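PDB 4RUN: odorant-binding protein 2a from Homo sapiens, which binds and carries small hydrophobic volatile molecules, with a higher affinity for aldehydes and large fatty acids. Local coordinates for residues K17-D22 / R108-L113; S35-T40 / L47-T52. The protein carries 2 engineered substitutions. All blocks are in the same frame, centred on the assembly; numbering follows the deposited sequence.

In the fold
Contacts 1 and 2 belong to one curled, largely antiparallel sheet, the beta-barrel of the lipocalin fold. Contact 1 joins the first strand of the barrel, 12-21, to the last long one, 106-115, the pairing that closes a lipocalin barrel; contact 2 is the hairpin of strands 33-41 and 47-55, nested inside the loop that contact 1 closes. Strands 12-21 and 33-41, neighbours in the sheet, link the two contacts, whose centres lie about 17 Å apart and nearest atoms about 8 Å. Bound citrate, probably from the crystallisation liquor, lies about 3 Å from the side chain of Met110 and about 5 Å from that of Phe51, consistent with both facing the barrel interior, where lipocalins hold ligands.

Contact 1: K17-D22 / R108-L113; sequences KAMVVD and RYMGNL. Engineered in segment 108-113: Asn112 (natural residue Lys).
Met19 and Met110 meet on one face of the antiparallel pair 17-21 and 108-113, their chains crossing at a slant with Met19 CE 3.7 Å from Met110 SD. Met19 CG stands anti to the backbone N (chi1 -173°) and the chain runs on extended, alongside the engineered Asn112, which points the same way. Val21 continues this face beside Met110, its CG1 4.0 Å from Met110 CG, and Phe143 packs against both Met19 and Val21. The other face carries Ala18, whose CB touches Leu113 CB at 3.9 Å, and Val20, whose CG1 lies over the backbone of Gly111; helix 122-134 covers Ala18, Val20 and Leu113. Within the sheet, reciprocal backbone bonds join Val20 and Gly111; at the far end Leu113 N donates to Ala18 O and Lys17 N to Leu113 O. Where the strand 12-21 ends, Asp22 keeps its backbone bond, N to Tyr109 O, but its side chain supplies the acceptor: OD2 takes Tyr109 N at 2.8 Å on the anti side, 28° out of the carboxylate plane. Its other oxygen, OD1, receives a bond from a water 2.6 Å away, and that water accepts from Arg108 NE in the plane of the guanidinium, bridging acid and base. Pairing of strands so distant in sequence, with the helix packed against one face, is characteristic of the closed lipocalin beta-barrel.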
ATOM      1  N   LYS A  17      -1.306  -5.255  -5.743  1.00 46.10           N
ATOM      2  CA  LYS A  17      -0.881  -5.905  -6.987  1.00 44.12           C
ATOM      3  C   LYS A  17       0.567  -5.616  -7.330  1.00 41.62           C
ATOM      4  O   LYS A  17       1.228  -6.401  -7.993  1.00 44.92           O
ATOM      5  CB  LYS A  17      -1.776  -5.428  -8.122  1.00 45.93           C
ATOM      6  CG  LYS A  17      -3.258  -5.621  -7.846  1.00 48.36           C
ATOM      7  CD  LYS A  17      -4.102  -5.000  -8.933  1.00 50.67           C
ATOM      8  CE  LYS A  17      -5.520  -5.506  -8.833  1.00 53.56           C
ATOM      9  NZ  LYS A  17      -6.433  -4.886  -9.828  1.00 55.83           N
ATOM     10  N   ALA A  18       1.063  -4.476  -6.887  1.00 39.61           N
ATOM     11  CA  ALA A  18       2.453  -4.143  -7.099  1.00 38.36           C
ATOM     12  C   ALA A  18       2.872  -3.218  -6.004  1.00 39.02           C
ATOM     13  O   ALA A  18       2.029  -2.611  -5.348  1.00 40.62           O
ATOM     14  CB  ALA A  18       2.649  -3.481  -8.445  1.00 38.72           C
ATOM     15  N   MET A  19       4.180  -3.113  -5.820  1.00 39.79           N
ATOM     16  CA  MET A  19       4.757  -2.390  -4.710  1.00 40.69           C
ATOM     17  C   MET A  19       6.060  -1.717  -5.167  1.00 40.38           C
ATOM     18  O   MET A  19       6.755  -2.249  -6.030  1.00 39.97           O
ATOM     19  CB  MET A  19       4.966  -3.399  -3.605  1.00 44.63           C
ATOM     20  CG  MET A  19       5.401  -2.841  -2.278  1.00 48.79           C
ATOM     21  SD  MET A  19       4.871  -3.938  -0.932  1.00 50.15           S
ATOM     22  CE  MET A  19       5.513  -2.922   0.411  1.00 48.45           C
ATOM     23  N   VAL A  20       6.370  -0.543  -4.617  1.00 39.81           N
ATOM     24  CA  VAL A  20       7.608   0.206  -4.932  1.00 39.83           C
ATOM     25  C   VAL A  20       8.029   0.900  -3.666  1.00 41.53           C
ATOM     26  O   VAL A  20       7.187   1.314  -2.856  1.00 41.16           O
ATOM     27  CB  VAL A  20       7.455   1.235  -6.092  1.00 41.29           C
ATOM     28  CG1 VAL A  20       6.726   2.496  -5.658  1.00 43.44           C
ATOM     29  CG2 VAL A  20       8.801   1.614  -6.694  1.00 41.05           C
ATOM     30  N   VAL A  21       9.343   1.025  -3.520  1.00 42.21           N
ATOM     31  CA  VAL A  21       9.973   1.495  -2.301  1.00 43.78           C
ATOM     32  C   VAL A  21      11.153   2.399  -2.650  1.00 45.77           C
ATOM     33  O   VAL A  21      11.768   2.214  -3.689  1.00 45.81           O
ATOM     34  CB  VAL A  21      10.518   0.305  -1.508  1.00 46.26           C
ATOM     35  CG1 VAL A  21       9.392  -0.405  -0.767  1.00 45.55           C
ATOM     36  CG2 VAL A  21      11.290  -0.664  -2.419  1.00 44.97           C
ATOM     37  N   ASP A  22      11.492   3.363  -1.796  1.00 46.98           N
ATOM     38  CA  ASP A  22      12.667   4.180  -2.075  1.00 47.50           C
ATOM     39  C   ASP A  22      13.930   3.335  -2.011  1.00 47.52           C
ATOM     40  O   ASP A  22      13.929   2.220  -1.485  1.00 49.19           O
ATOM     41  CB  ASP A  22      12.729   5.431  -1.181  1.00 50.94           C
ATOM     42  CG  ASP A  22      12.797   5.121   0.294  1.00 52.97           C
ATOM     43  OD1 ASP A  22      13.571   4.233   0.704  1.00 57.27           O
ATOM     44  OD2 ASP A  22      12.112   5.824   1.072  1.00 53.34           O
ATOM     45  N   ARG A 108      10.668   7.701   4.709  1.00 52.03           N
ATOM     46  CA  ARG A 108      10.494   6.561   3.815  1.00 49.30           C
ATOM     47  C   ARG A 108       9.291   6.757   2.907  1.00 49.05           C
ATOM     48  O   ARG A 108       8.180   6.955   3.407  1.00 46.98           O
ATOM     49  CB  ARG A 108      10.316   5.271   4.629  1.00 47.63           C
ATOM     50  CG  ARG A 108      10.184   4.008   3.784  1.00 45.63           C
ATOM     51  CD  ARG A 108      10.312   2.760   4.649  1.00 45.39           C
ATOM     52  NE  ARG A 108      11.712   2.381   4.874  1.00 45.25           N
ATOM     53  CZ  ARG A 108      12.130   1.544   5.823  1.00 45.70           C
ATOM     54  NH1 ARG A 108      11.268   0.983   6.670  1.00 44.36           N
ATOM     55  NH2 ARG A 108      13.430   1.275   5.942  1.00 47.73           N
ATOM     56  N   TYR A 109       9.522   6.691   1.587  1.00 50.75           N
ATOM     57  CA  TYR A 109       8.440   6.665   0.589  1.00 52.86           C
ATOM     58  C   TYR A 109       8.149   5.243   0.162  1.00 51.20           C
ATOM     59  O   TYR A 109       9.045   4.410   0.081  1.00 49.14           O
ATOM     60  CB  TYR A 109       8.778   7.444  -0.690  1.00 54.46           C
ATOM     61  CG  TYR A 109       9.136   8.901  -0.534  1.00 58.20           C
ATOM     62  CD1 TYR A 109       8.523   9.699   0.418  1.00 61.19           C
ATOM     63  CD2 TYR A 109      10.052   9.498  -1.401  1.00 59.97           C
ATOM     64  CE1 TYR A 109       8.845  11.042   0.528  1.00 64.74           C
ATOM     65  CE2 TYR A 109      10.375  10.838  -1.296  1.00 61.82           C
ATOM     66  CZ  TYR A 109       9.771  11.606  -0.328  1.00 64.52           C
ATOM     67  OH  TYR A 109      10.098  12.934  -0.208  1.00 66.70           O
ATOM     68  N   MET A 110       6.887   4.985  -0.157  1.00 54.32           N
ATOM     69  CA  MET A 110       6.462   3.650  -0.531  1.00 53.92           C
ATOM     70  C   MET A 110       5.141   3.753  -1.283  1.00 53.92           C
ATOM     71  O   MET A 110       4.237   4.486  -0.882  1.00 58.44           O
ATOM     72  CB  MET A 110       6.318   2.795   0.728  1.00 56.43           C
ATOM     73  CG  MET A 110       6.042   1.327   0.462  1.00 61.63           C
ATOM     74  SD  MET A 110       5.708   0.385   1.970  1.00 64.73           S
ATOM     75  CE  MET A 110       6.608   1.312   3.218  1.00 65.38           C
ATOM     76  N   GLY A 111       5.035   3.018  -2.381  1.00 49.62           N
ATOM     77  CA  GLY A 111       3.853   3.064  -3.220  1.00 48.16           C
ATOM     78  C   GLY A 111       3.284   1.682  -3.429  1.00 45.93           C
ATOM     79  O   GLY A 111       4.020   0.721  -3.557  1.00 43.81           O
ATOM     80  N   ASN A 112       1.963   1.577  -3.460  1.00 47.12           N
ATOM     81  CA  ASN A 112       1.322   0.300  -3.689  1.00 46.74           C
ATOM     82  C   ASN A 112       0.193   0.446  -4.681  1.00 46.62           C
ATOM     83  O   ASN A 112      -0.639   1.345  -4.563  1.00 50.93           O
ATOM     84  CB  ASN A 112       0.804  -0.272  -2.376  1.00 48.85           C
ATOM     85  CG  ASN A 112       1.895  -0.396  -1.335  1.00 50.45           C
ATOM     86  OD1 ASN A 112       2.761  -1.251  -1.440  1.00 51.72           O
ATOM     87  ND2 ASN A 112       1.878   0.479  -0.350  1.00 53.94           N
ATOM     88  N   LEU A 113       0.195  -0.424  -5.678  1.00 43.16           N
ATOM     89  CA  LEU A 113      -0.884  -0.503  -6.629  1.00 42.70           C
ATOM     90  C   LEU A 113      -1.961  -1.351  -6.001  1.00 44.31           C
ATOM     91  O   LEU A 113      -1.726  -2.514  -5.669  1.00 45.38           O
ATOM     92  CB  LEU A 113      -0.397  -1.139  -7.928  1.00 41.02           C
ATOM     93  CG  LEU A 113      -1.445  -1.270  -9.029  1.00 42.35           C
ATOM     94  CD1 LEU A 113      -1.929   0.100  -9.458  1.00 43.84           C
ATOM     95  CD2 LEU A 113      -0.874  -2.022 -10.209  1.00 42.32           C
TER
HETATM   96  O   HOH W   1      13.312   3.640   3.230  1.00 38.32           O

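Contact 2: S35-T40 / L47-T52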
ATOM      1  N   SER A  35      -1.613 -10.672   1.887  1.00 54.76           N
ATOM      2  CA  SER A  35      -3.025 -11.033   1.915  1.00 56.06           C
ATOM      3  C   SER A  35      -3.860  -9.911   1.322  1.00 56.38           C
ATOM      4  O   SER A  35      -3.324  -8.853   1.003  1.00 55.38           O
ATOM      5  CB  SER A  35      -3.449 -11.288   3.359  1.00 58.77           C
ATOM      6  OG  SER A  35      -3.452 -10.084   4.116  1.00 57.56           O
ATOM      7  N   PRO A  36      -5.183 -10.128   1.171  1.00 61.78           N
ATOM      8  CA  PRO A  36      -6.073  -9.000   0.892  1.00 63.34           C
ATOM      9  C   PRO A  36      -6.101  -8.023   2.056  1.00 64.69           C
ATOM     10  O   PRO A  36      -5.879  -8.422   3.197  1.00 66.53           O
ATOM     11  CB  PRO A  36      -7.453  -9.652   0.728  1.00 66.40           C
ATOM     12  CG  PRO A  36      -7.171 -11.073   0.391  1.00 66.69           C
ATOM     13  CD  PRO A  36      -5.909 -11.410   1.124  1.00 65.80           C
ATOM     14  N   VAL A  37      -6.369  -6.760   1.756  1.00 65.01           N
ATOM     15  CA  VAL A  37      -6.465  -5.733   2.766  1.00 67.34           C
ATOM     16  C   VAL A  37      -7.932  -5.457   3.063  1.00 72.90           C
ATOM     17  O   VAL A  37      -8.691  -5.088   2.169  1.00 73.51           O
ATOM     18  CB  VAL A  37      -5.797  -4.436   2.284  1.00 67.82           C
ATOM     19  CG1 VAL A  37      -5.798  -3.391   3.395  1.00 70.16           C
ATOM     20  CG2 VAL A  37      -4.377  -4.714   1.793  1.00 64.22           C
ATOM     21  N   LYS A  38      -8.335  -5.650   4.315  1.00 79.61           N
ATOM     22  CA  LYS A  38      -9.702  -5.349   4.728  1.00 87.62           C
ATOM     23  C   LYS A  38      -9.730  -4.007   5.422  1.00 88.31           C
ATOM     24  O   LYS A  38      -9.098  -3.828   6.458  1.00 89.74           O
ATOM     25  CB  LYS A  38     -10.264  -6.456   5.622  1.00 94.78           C
ATOM     26  CG  LYS A  38     -10.369  -7.783   4.878  1.00100.50           C
ATOM     27  CD  LYS A  38     -11.424  -8.721   5.448  1.00108.90           C
ATOM     28  CE  LYS A  38     -11.628  -9.927   4.533  1.00109.35           C
ATOM     29  NZ  LYS A  38     -12.774 -10.777   4.965  1.00113.62           N
ATOM     30  N   VAL A  39     -10.447  -3.064   4.817  1.00 89.82           N
ATOM     31  CA  VAL A  39     -10.578  -1.710   5.330  1.00 89.77           C
ATOM     32  C   VAL A  39     -11.976  -1.540   5.928  1.00 93.86           C
ATOM     33  O   VAL A  39     -12.972  -1.760   5.242  1.00 96.37           O
ATOM     34  CB  VAL A  39     -10.340  -0.683   4.200  1.00 87.52           C
ATOM     35  CG1 VAL A  39     -10.423   0.745   4.723  1.00 90.16           C
ATOM     36  CG2 VAL A  39      -8.985  -0.924   3.551  1.00 82.26           C
ATOM     37  N   THR A  40     -12.039  -1.145   7.197  1.00 94.70           N
ATOM     38  CA  THR A  40     -13.307  -0.936   7.895  1.00 99.67           C
ATOM     39  C   THR A  40     -13.354   0.474   8.476  1.00102.82           C
ATOM     40  O   THR A  40     -12.336   0.981   8.941  1.00101.28           O
ATOM     41  CB  THR A  40     -13.490  -1.955   9.036  1.00101.83           C
ATOM     42  OG1 THR A  40     -12.329  -1.960   9.873  1.00101.53           O
ATOM     43  CG2 THR A  40     -13.692  -3.346   8.485  1.00101.17           C
ATOM     44  N   LEU A  47     -10.534   5.204   9.716  1.00113.90           N
ATOM     45  CA  LEU A  47     -10.531   3.884   9.118  1.00106.57           C
ATOM     46  C   LEU A  47      -9.520   2.972   9.778  1.00 99.22           C
ATOM     47  O   LEU A  47      -8.715   3.387  10.612  1.00 94.55           O
ATOM     48  CB  LEU A  47     -10.217   3.989   7.630  1.00102.72           C
ATOM     49  CG  LEU A  47     -11.144   4.868   6.797  1.00106.37           C
ATOM     50  CD1 LEU A  47     -10.672   4.882   5.354  1.00103.44           C
ATOM     51  CD2 LEU A  47     -12.592   4.398   6.900  1.00111.31           C
ATOM     52  N   GLU A  48      -9.586   1.710   9.389  1.00 94.19           N
ATOM     53  CA  GLU A  48      -8.677   0.717   9.871  1.00 89.22           C
ATOM     54  C   GLU A  48      -8.455  -0.272   8.762  1.00 83.61           C
ATOM     55  O   GLU A  48      -9.414  -0.764   8.168  1.00 82.29           O
ATOM     56  CB  GLU A  48      -9.296   0.019  11.055  1.00 94.12           C
ATOM     57  CG  GLU A  48      -8.437  -1.049  11.682  1.00 92.65           C
ATOM     58  CD  GLU A  48      -9.197  -1.742  12.771  1.00 97.89           C
ATOM     59  OE1 GLU A  48     -10.154  -2.466  12.443  1.00100.24           O
ATOM     60  OE2 GLU A  48      -8.868  -1.520  13.948  1.00100.69           O
ATOM     61  N   ALA A  49      -7.184  -0.540   8.480  1.00 77.69           N
ATOM     62  CA  ALA A  49      -6.803  -1.507   7.470  1.00 72.96           C
ATOM     63  C   ALA A  49      -6.152  -2.687   8.169  1.00 70.05           C
ATOM     64  O   ALA A  49      -5.302  -2.500   9.030  1.00 68.80           O
ATOM     65  CB  ALA A  49      -5.839  -0.876   6.479  1.00 69.20           C
ATOM     66  N   THR A  50      -6.542  -3.897   7.779  1.00 69.42           N
ATOM     67  CA  THR A  50      -5.980  -5.128   8.349  1.00 68.26           C
ATOM     68  C   THR A  50      -5.460  -6.012   7.226  1.00 64.00           C
ATOM     69  O   THR A  50      -6.139  -6.189   6.223  1.00 65.41           O
ATOM     70  CB  THR A  50      -7.006  -5.912   9.204  1.00 72.33           C
ATOM     71  OG1 THR A  50      -8.233  -6.091   8.483  1.00 75.68           O
ATOM     72  CG2 THR A  50      -7.290  -5.175  10.485  1.00 75.49           C
ATOM     73  N   PHE A  51      -4.246  -6.532   7.380  1.00 60.02           N
ATOM     74  CA  PHE A  51      -3.649  -7.420   6.383  1.00 58.11           C
ATOM     75  C   PHE A  51      -2.446  -8.146   6.972  1.00 58.41           C
ATOM     76  O   PHE A  51      -1.984  -7.833   8.069  1.00 57.96           O
ATOM     77  CB  PHE A  51      -3.202  -6.645   5.144  1.00 54.53           C
ATOM     78  CG  PHE A  51      -2.199  -5.578   5.435  1.00 53.12           C
ATOM     79  CD1 PHE A  51      -2.612  -4.309   5.806  1.00 54.37           C
ATOM     80  CD2 PHE A  51      -0.837  -5.835   5.339  1.00 51.82           C
ATOM     81  CE1 PHE A  51      -1.691  -3.317   6.080  1.00 53.87           C
ATOM     82  CE2 PHE A  51       0.096  -4.845   5.612  1.00 51.13           C
ATOM     83  CZ  PHE A  51      -0.334  -3.584   5.987  1.00 52.20           C
ATOM     84  N   THR A  52      -1.953  -9.129   6.227  1.00 58.28           N
ATOM     85  CA  THR A  52      -0.759  -9.865   6.604  1.00 57.29           C
ATOM     86  C   THR A  52       0.164  -9.952   5.408  1.00 55.67           C
ATOM     87  O   THR A  52      -0.274  -9.802   4.268  1.00 56.85           O
ATOM     88  CB  THR A  52      -1.105 -11.284   7.092  1.00 59.12           C
ATOM     89  OG1 THR A  52      -1.638 -12.065   6.018  1.00 58.27           O
ATOM     90  CG2 THR A  52      -2.121 -11.226   8.211  1.00 61.67           C
TER
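Strands 37-40 and 47-52 run antiparallel at 162°, their axes 4.6 Å apart at closest approach, with Lys38-Thr50 and Thr40-Glu48 as hydrogen-bonded pairs and Val39-Ala49 as the non-hydrogen-bonded pair between them. Lys38 O is gripped twice by Thr50, by its backbone N at 2.9 Å and by OG1 at 3.2 Å, the two donors approaching from opposite faces of the carbonyl plane. Thr50 OG1 sits between the backbone N and the carbonyl carbon (chi1 50°), close beside Lys38 CB. On the same face Thr40 and Glu48 lie side by side and point the same way. The opposite face is apolar: Val37 reaches Ala49 CB through CG1 and Phe51 CB through CG2, both at 4.0 Å, and the Val37 and Phe51 side chains run alongside each other. Farther along, Val39 CG1 comes within 4.2 Å of Leu47 CD1 as those two side chains cross, while Trp14 of strand 12-21 packs on Val39. Beyond the regular pairing, Ser35 holds Thr52 at two points: Ser35 N donates to Thr52 O at 2.9 Å, and Ser35 OG accepts Thr52 N at 2.8 Å in a nearly straight bond of 166°. An alanine in place of Ser35 would probably leave Thr52 N without this acceptor and loosen the end of the hairpin, though the bond from the backbone N could remain. Next along the sheet, strand 58-66 shares backbone hydrogen bonds with Leu47, Ala49 and Phe51. With strand 12-21 bonded along the other edge of strand 33-41, this is an antiparallel beta hairpin in the wall of the up-and-down lipocalin barrel, one face apolar and the other polar.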